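Side-chain contacts in putative CRISPR-associated endoribonuclease-like protein Cas6nc (PDB 3QJL), which binds CRISPR RNA as a Cas6-family protein of the archaeal adaptive immune system against viruses and other mobile genetic elements: residues 44-49 with 88-93; 174-179 with 223-228. All coordinates share one frame; numbering follows the deposited sequence.

Contact 1: 44-49 with 88-93; sequences AKLLSS and EDIIRA
No ring or other flat group enters the place where Leu46 and Leu47 meet Ile90, so there is no face to cover and no edge to align: the contact is made by methyl groups alone. Ile90 serves both leucines by dividing its branches between them. Its CD1 reaches CD1 of Leu46 at 4.1 Å, while its CG2 lies 3.8 Å from CD2 of Leu47. At chi1 -72° CG1 lies beside the backbone N and CG2 anti to it, which aims CG1 and its CD1 at Leu46 and CG2 at Leu47. Against Leu46 the isoleucine chain crosses at a slant; past Leu47 it slides in the opposite sense. Ile90 and Leu46 start out from their backbones toward the contact, whereas Leu47 gets there by its terminal methyl.

The fold places these helices together. The N-terminal half is a ferredoxin-like beta-alpha-beta-beta-alpha-beta unit, in which helix 88-100 follows strand 79-85 and the short helix 41-47 comes directly after helix 25-39. Leu47 also packs on Leu33 and Val36 of helix 25-39, continuing the apolar patch there, while Ile90 rests on Ser85 at the end of strand 79-85.

Polar groups lie to the side of this patch. Trp54 NE1 bonds to Leu47 O, and Ser48 OG bonds to Lys45 O at 3.1 Å, arriving from above the carbonyl plane as the helix ends. On the exposed side of the second helix, Arg92 NH1 and Asp89 OD1 are 3.5 Å apart; the carboxylate oxygen stands off the plane of the guanidinium, so the attraction is electrostatic and not a directed hydrogen bond.

Contact 2: 174-179 with 223-228; sequences EVMGET and GYENGF
Asn226 ND2, lying 3.8 Å from CG2 of Val175, is a polar atom with an apolar neighbour across the contact and its hydrogen bond elsewhere: it donates to Ser86 OG. Val175 and Asn226 approach from opposite directions, each leaving its backbone toward the other segment. The asparagine amide is carried forward by a first torsion of -64°, with CG beside the backbone N, and its OD1 is likewise hydrogen-bonded outside the two segments.

Next to this pair, Met176 CE comes to 4.2 Å from Glu225 OE1. The two long side chains cross at about a right angle. Glu225 runs extended beyond CG, while Met176 folds at its CB-CG bond (chi2 38°), which turns SD and CE toward the carboxylate.

Gly177 and Gly227, each with positive phi, are the first residues to leave helical geometry after helices 160-176 and 217-226. These are the two helices of the C-terminal ferredoxin-like half of this Cas6-family protein. Arg171 of the first helix bonds to Gly227 O, a polar tie beside the sparse side-chain packing, and Phe222 touches both Val175 and Met176. Tyr224, the residue before Glu225, packs on a guanine base of the bound RNA. Within the second segment, the Phe228 ring has Gly223 CA over the centre of one face, 3.5 Å above the plane.

The methionine methyl can offer Glu225 only van der Waals contact; a long, weak ion pair with Arg221 may offset part of its charge. Across this contact apolar ends lie against an amide and a carboxylate without bonding to them; the amide's hydrogen bonds are made outside the two segments.

How the contacts relate
Both contacts join helices of a ferredoxin-like unit, contact 1 in the N-terminal half and contact 2 in the C-terminal half. Contact 1 is buried and wholly aliphatic, about 11 Å at its nearest atom from the RNA. Contact 2 is only partly buried, sets apolar ends against an amide and a carboxylate, and approaches the RNA to about 4 Å. They share no element and do not touch, their nearest atoms being about 6 Å apart. A bridge exists nonetheless: Ser84 and Ser86, hydrogen-bonded to residues of 223-228, flank Ser85, on which Ile90 of contact 1 rests, so the end of strand 79-85 and the residue after it link the two.

Contact 1: 44-49 with 88-93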
loop_
_atom_site.group_PDB
_atom_site.type_symbol
_atom_site.label_atom_id
_atom_site.label_comp_id
_atom_site.label_asym_id
_atom_site.label_seq_id
_atom_site.Cartn_x
_atom_site.Cartn_y
_atom_site.Cartn_z
ATOM N N ALA A 44 16.502 -15.398 27.455
ATOM C CA ALA A 44 17.087 -15.261 26.136
ATOM C C ALA A 44 16.754 -16.505 25.308
ATOM O O ALA A 44 16.409 -16.404 24.130
ATOM C CB ALA A 44 18.589 -15.064 26.242
ATOM N N LYS A 45 16.825 -17.676 25.932
ATOM C CA LYS A 45 16.532 -18.913 25.216
ATOM C C LYS A 45 15.100 -18.973 24.709
ATOM O O LYS A 45 14.807 -19.718 23.778
ATOM C CB LYS A 45 16.839 -20.144 26.073
ATOM C CG LYS A 45 18.311 -20.282 26.428
ATOM C CD LYS A 45 18.676 -21.714 26.795
ATOM C CE LYS A 45 20.013 -21.764 27.521
ATOM N NZ LYS A 45 19.904 -21.215 28.910
ATOM N N LEU A 46 14.206 -18.209 25.326
ATOM C CA LEU A 46 12.825 -18.142 24.852
ATOM C C LEU A 46 12.744 -17.217 23.642
ATOM O O LEU A 46 12.077 -17.515 22.649
ATOM C CB LEU A 46 11.882 -17.659 25.955
ATOM C CG LEU A 46 11.785 -18.532 27.209
ATOM C CD1 LEU A 46 10.730 -17.988 28.169
ATOM C CD2 LEU A 46 11.487 -19.974 26.849
ATOM N N LEU A 47 13.444 -16.093 23.734
ATOM C CA LEU A 47 13.490 -15.132 22.652
ATOM C C LEU A 47 13.922 -15.800 21.358
ATOM O O LEU A 47 13.395 -15.500 20.285
ATOM C CB LEU A 47 14.476 -14.013 22.987
ATOM C CG LEU A 47 14.133 -13.021 24.094
ATOM C CD1 LEU A 47 15.024 -11.803 23.945
ATOM C CD2 LEU A 47 12.683 -12.608 24.041
ATOM N N SER A 48 14.883 -16.705 21.478
ATOM C CA SER A 48 15.566 -17.291 20.343
ATOM C C SER A 48 14.803 -18.498 19.814
ATOM O O SER A 48 15.181 -19.087 18.798
ATOM C CB SER A 48 16.984 -17.699 20.752
ATOM O OG SER A 48 16.954 -18.714 21.750
ATOM N N SER A 49 13.724 -18.866 20.499
ATOM C CA SER A 49 12.898 -19.981 20.049
ATOM C C SER A 49 12.118 -19.615 18.791
ATOM O O SER A 49 11.716 -18.462 18.611
ATOM C CB SER A 49 11.931 -20.409 21.143
ATOM O OG SER A 49 11.236 -21.584 20.779
ATOM N N GLU A 88 4.789 -11.604 30.846
ATOM C CA GLU A 88 5.328 -10.310 31.252
ATOM C C GLU A 88 6.688 -10.454 31.917
ATOM O O GLU A 88 7.379 -9.469 32.140
ATOM C CB GLU A 88 4.344 -9.476 32.076
ATOM C CG GLU A 88 4.443 -9.641 33.572
ATOM C CD GLU A 88 3.741 -10.884 34.061
ATOM O OE1 GLU A 88 3.373 -11.722 33.198
ATOM O OE2 GLU A 88 3.556 -11.011 35.298
ATOM N N ASP A 89 7.097 -11.688 32.179
ATOM C CA ASP A 89 8.485 -11.914 32.545
ATOM C C ASP A 89 9.438 -11.682 31.372
ATOM O O ASP A 89 10.550 -11.190 31.564
ATOM C CB ASP A 89 8.687 -13.285 33.184
ATOM C CG ASP A 89 8.350 -13.283 34.669
ATOM O OD1 ASP A 89 8.477 -12.208 35.308
ATOM O OD2 ASP A 89 7.950 -14.348 35.193
ATOM N N ILE A 90 9.001 -12.010 30.154
ATOM C CA ILE A 90 9.784 -11.677 28.959
ATOM C C ILE A 90 9.856 -10.162 28.742
ATOM O O ILE A 90 10.923 -9.610 28.457
ATOM C CB ILE A 90 9.239 -12.359 27.703
ATOM C CG1 ILE A 90 9.543 -13.853 27.730
ATOM C CG2 ILE A 90 9.881 -11.766 26.488
ATOM C CD1 ILE A 90 8.664 -14.664 26.808
ATOM N N ILE A 91 8.723 -9.485 28.893
ATOM C CA ILE A 91 8.702 -8.036 28.754
ATOM C C ILE A 91 9.632 -7.365 29.759
ATOM O O ILE A 91 10.469 -6.531 29.399
ATOM C CB ILE A 91 7.298 -7.489 28.947
ATOM C CG1 ILE A 91 6.339 -8.082 27.899
ATOM C CG2 ILE A 91 7.323 -5.993 28.836
ATOM C CD1 ILE A 91 6.824 -7.953 26.423
ATOM N N ARG A 92 9.468 -7.758 31.024
ATOM C CA ARG A 92 10.239 -7.264 32.163
ATOM C C ARG A 92 11.724 -7.345 31.855
ATOM O O ARG A 92 12.432 -6.346 31.904
ATOM C CB ARG A 92 9.907 -8.140 33.371
ATOM C CG ARG A 92 9.896 -7.453 34.725
ATOM C CD ARG A 92 11.190 -7.731 35.474
ATOM N NE ARG A 92 11.953 -8.784 34.813
ATOM C CZ ARG A 92 11.997 -10.048 35.225
ATOM N NH1 ARG A 92 11.328 -10.401 36.327
ATOM N NH2 ARG A 92 12.716 -10.946 34.540
ATOM N N ALA A 93 12.179 -8.540 31.501
ATOM C CA ALA A 93 13.579 -8.777 31.154
ATOM C C ALA A 93 14.080 -7.970 29.957
ATOM O O ALA A 93 15.255 -7.640 29.878
ATOM C CB ALA A 93 13.808 -10.248 30.912
#

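Contact 2: 174-179 with 223-228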
loop_
_atom_site.group_PDB
_atom_site.type_symbol
_atom_site.label_atom_id
_atom_site.label_comp_id
_atom_site.label_asym_id
_atom_site.label_seq_id
_atom_site.Cartn_x
_atom_site.Cartn_y
_atom_site.Cartn_z
ATOM N N GLU A 174 2.564 -24.802 22.082
ATOM C CA GLU A 174 3.990 -24.799 22.369
ATOM C C GLU A 174 4.373 -23.785 23.443
ATOM O O GLU A 174 5.070 -24.127 24.400
ATOM C CB GLU A 174 4.779 -24.505 21.098
ATOM C CG GLU A 174 6.218 -24.936 21.162
ATOM C CD GLU A 174 6.368 -26.431 21.006
ATOM O OE1 GLU A 174 6.165 -26.929 19.868
ATOM O OE2 GLU A 174 6.674 -27.104 22.024
ATOM N N VAL A 175 3.968 -22.528 23.264
ATOM C CA VAL A 175 4.262 -21.505 24.267
ATOM C C VAL A 175 3.276 -21.467 25.438
ATOM O O VAL A 175 3.674 -21.204 26.576
ATOM C CB VAL A 175 4.441 -20.101 23.655
ATOM C CG1 VAL A 175 4.472 -20.184 22.156
ATOM C CG2 VAL A 175 3.356 -19.156 24.141
ATOM N N MET A 176 1.999 -21.730 25.168
ATOM C CA MET A 176 0.991 -21.662 26.222
ATOM C C MET A 176 0.975 -22.898 27.121
ATOM O O MET A 176 0.577 -22.818 28.277
ATOM C CB MET A 176 -0.400 -21.379 25.649
ATOM C CG MET A 176 -0.930 -19.992 25.993
ATOM S SD MET A 176 0.378 -18.738 25.941
ATOM C CE MET A 176 -0.545 -17.219 26.194
ATOM N N GLY A 177 1.406 -24.035 26.590
ATOM C CA GLY A 177 1.466 -25.255 27.372
ATOM C C GLY A 177 0.284 -26.179 27.150
ATOM O O GLY A 177 0.337 -27.355 27.500
ATOM N N GLU A 178 -0.789 -25.653 26.573
ATOM C CA GLU A 178 -1.941 -26.482 26.232
ATOM C C GLU A 178 -2.493 -26.140 24.845
ATOM O O GLU A 178 -2.132 -25.122 24.258
ATOM C CB GLU A 178 -3.037 -26.347 27.292
ATOM C CG GLU A 178 -3.824 -25.051 27.198
ATOM C CD GLU A 178 -4.457 -24.654 28.523
ATOM O OE1 GLU A 178 -4.735 -25.553 29.355
ATOM O OE2 GLU A 178 -4.667 -23.437 28.732
ATOM N N THR A 179 -3.348 -27.005 24.312
ATOM C CA THR A 179 -4.002 -26.736 23.038
ATOM C C THR A 179 -5.277 -25.958 23.310
ATOM O O THR A 179 -5.959 -26.236 24.292
ATOM C CB THR A 179 -4.340 -28.034 22.285
ATOM O OG1 THR A 179 -4.019 -29.160 23.108
ATOM C CG2 THR A 179 -3.547 -28.119 20.985
ATOM N N GLY A 223 -2.548 -14.360 19.146
ATOM C CA GLY A 223 -1.959 -13.626 18.036
ATOM C C GLY A 223 -1.676 -12.178 18.384
ATOM O O GLY A 223 -0.619 -11.635 18.056
ATOM N N TYR A 224 -2.637 -11.555 19.054
ATOM C CA TYR A 224 -2.506 -10.178 19.502
ATOM C C TYR A 224 -1.247 -10.005 20.358
ATOM O O TYR A 224 -0.482 -9.066 20.161
ATOM C CB TYR A 224 -3.765 -9.803 20.278
ATOM C CG TYR A 224 -3.977 -8.339 20.575
ATOM C CD1 TYR A 224 -3.456 -7.339 19.765
ATOM C CD2 TYR A 224 -4.720 -7.959 21.685
ATOM C CE1 TYR A 224 -3.677 -5.994 20.068
ATOM C CE2 TYR A 224 -4.936 -6.639 21.994
ATOM C CZ TYR A 224 -4.422 -5.658 21.196
ATOM O OH TYR A 224 -4.676 -4.353 21.555
ATOM N N GLU A 225 -1.039 -10.925 21.301
ATOM C CA GLU A 225 0.060 -10.818 22.262
ATOM C C GLU A 225 1.402 -11.263 21.702
ATOM O O GLU A 225 2.420 -10.609 21.920
ATOM C CB GLU A 225 -0.253 -11.621 23.527
ATOM C CG GLU A 225 -1.487 -11.145 24.264
ATOM C CD GLU A 225 -2.050 -12.174 25.230
ATOM O OE1 GLU A 225 -1.348 -13.155 25.540
ATOM O OE2 GLU A 225 -3.210 -12.009 25.666
ATOM N N ASN A 226 1.396 -12.419 21.040
ATOM C CA ASN A 226 2.604 -13.018 20.472
ATOM C C ASN A 226 2.847 -12.881 18.976
ATOM O O ASN A 226 3.828 -13.423 18.461
ATOM C CB ASN A 226 2.684 -14.483 20.853
ATOM C CG ASN A 226 2.827 -14.673 22.329
ATOM O OD1 ASN A 226 3.443 -13.853 23.015
ATOM N ND2 ASN A 226 2.255 -15.753 22.837
ATOM N N GLY A 227 1.945 -12.193 18.283
ATOM C CA GLY A 227 2.050 -12.038 16.847
ATOM C C GLY A 227 1.393 -13.177 16.091
ATOM O O GLY A 227 1.291 -14.290 16.602
ATOM N N PHE A 228 0.936 -12.891 14.874
ATOM C CA PHE A 228 0.354 -13.916 14.010
ATOM C C PHE A 228 1.389 -14.459 13.026
ATOM O O PHE A 228 2.200 -13.698 12.486
ATOM C CB PHE A 228 -0.824 -13.349 13.224
ATOM C CG PHE A 228 -2.068 -13.154 14.029
ATOM C CD1 PHE A 228 -2.310 -11.957 14.669
ATOM C CD2 PHE A 228 -3.017 -14.150 14.113
ATOM C CE1 PHE A 228 -3.466 -11.767 15.403
ATOM C CE2 PHE A 228 -4.174 -13.966 14.846
ATOM C CZ PHE A 228 -4.397 -12.775 15.493
#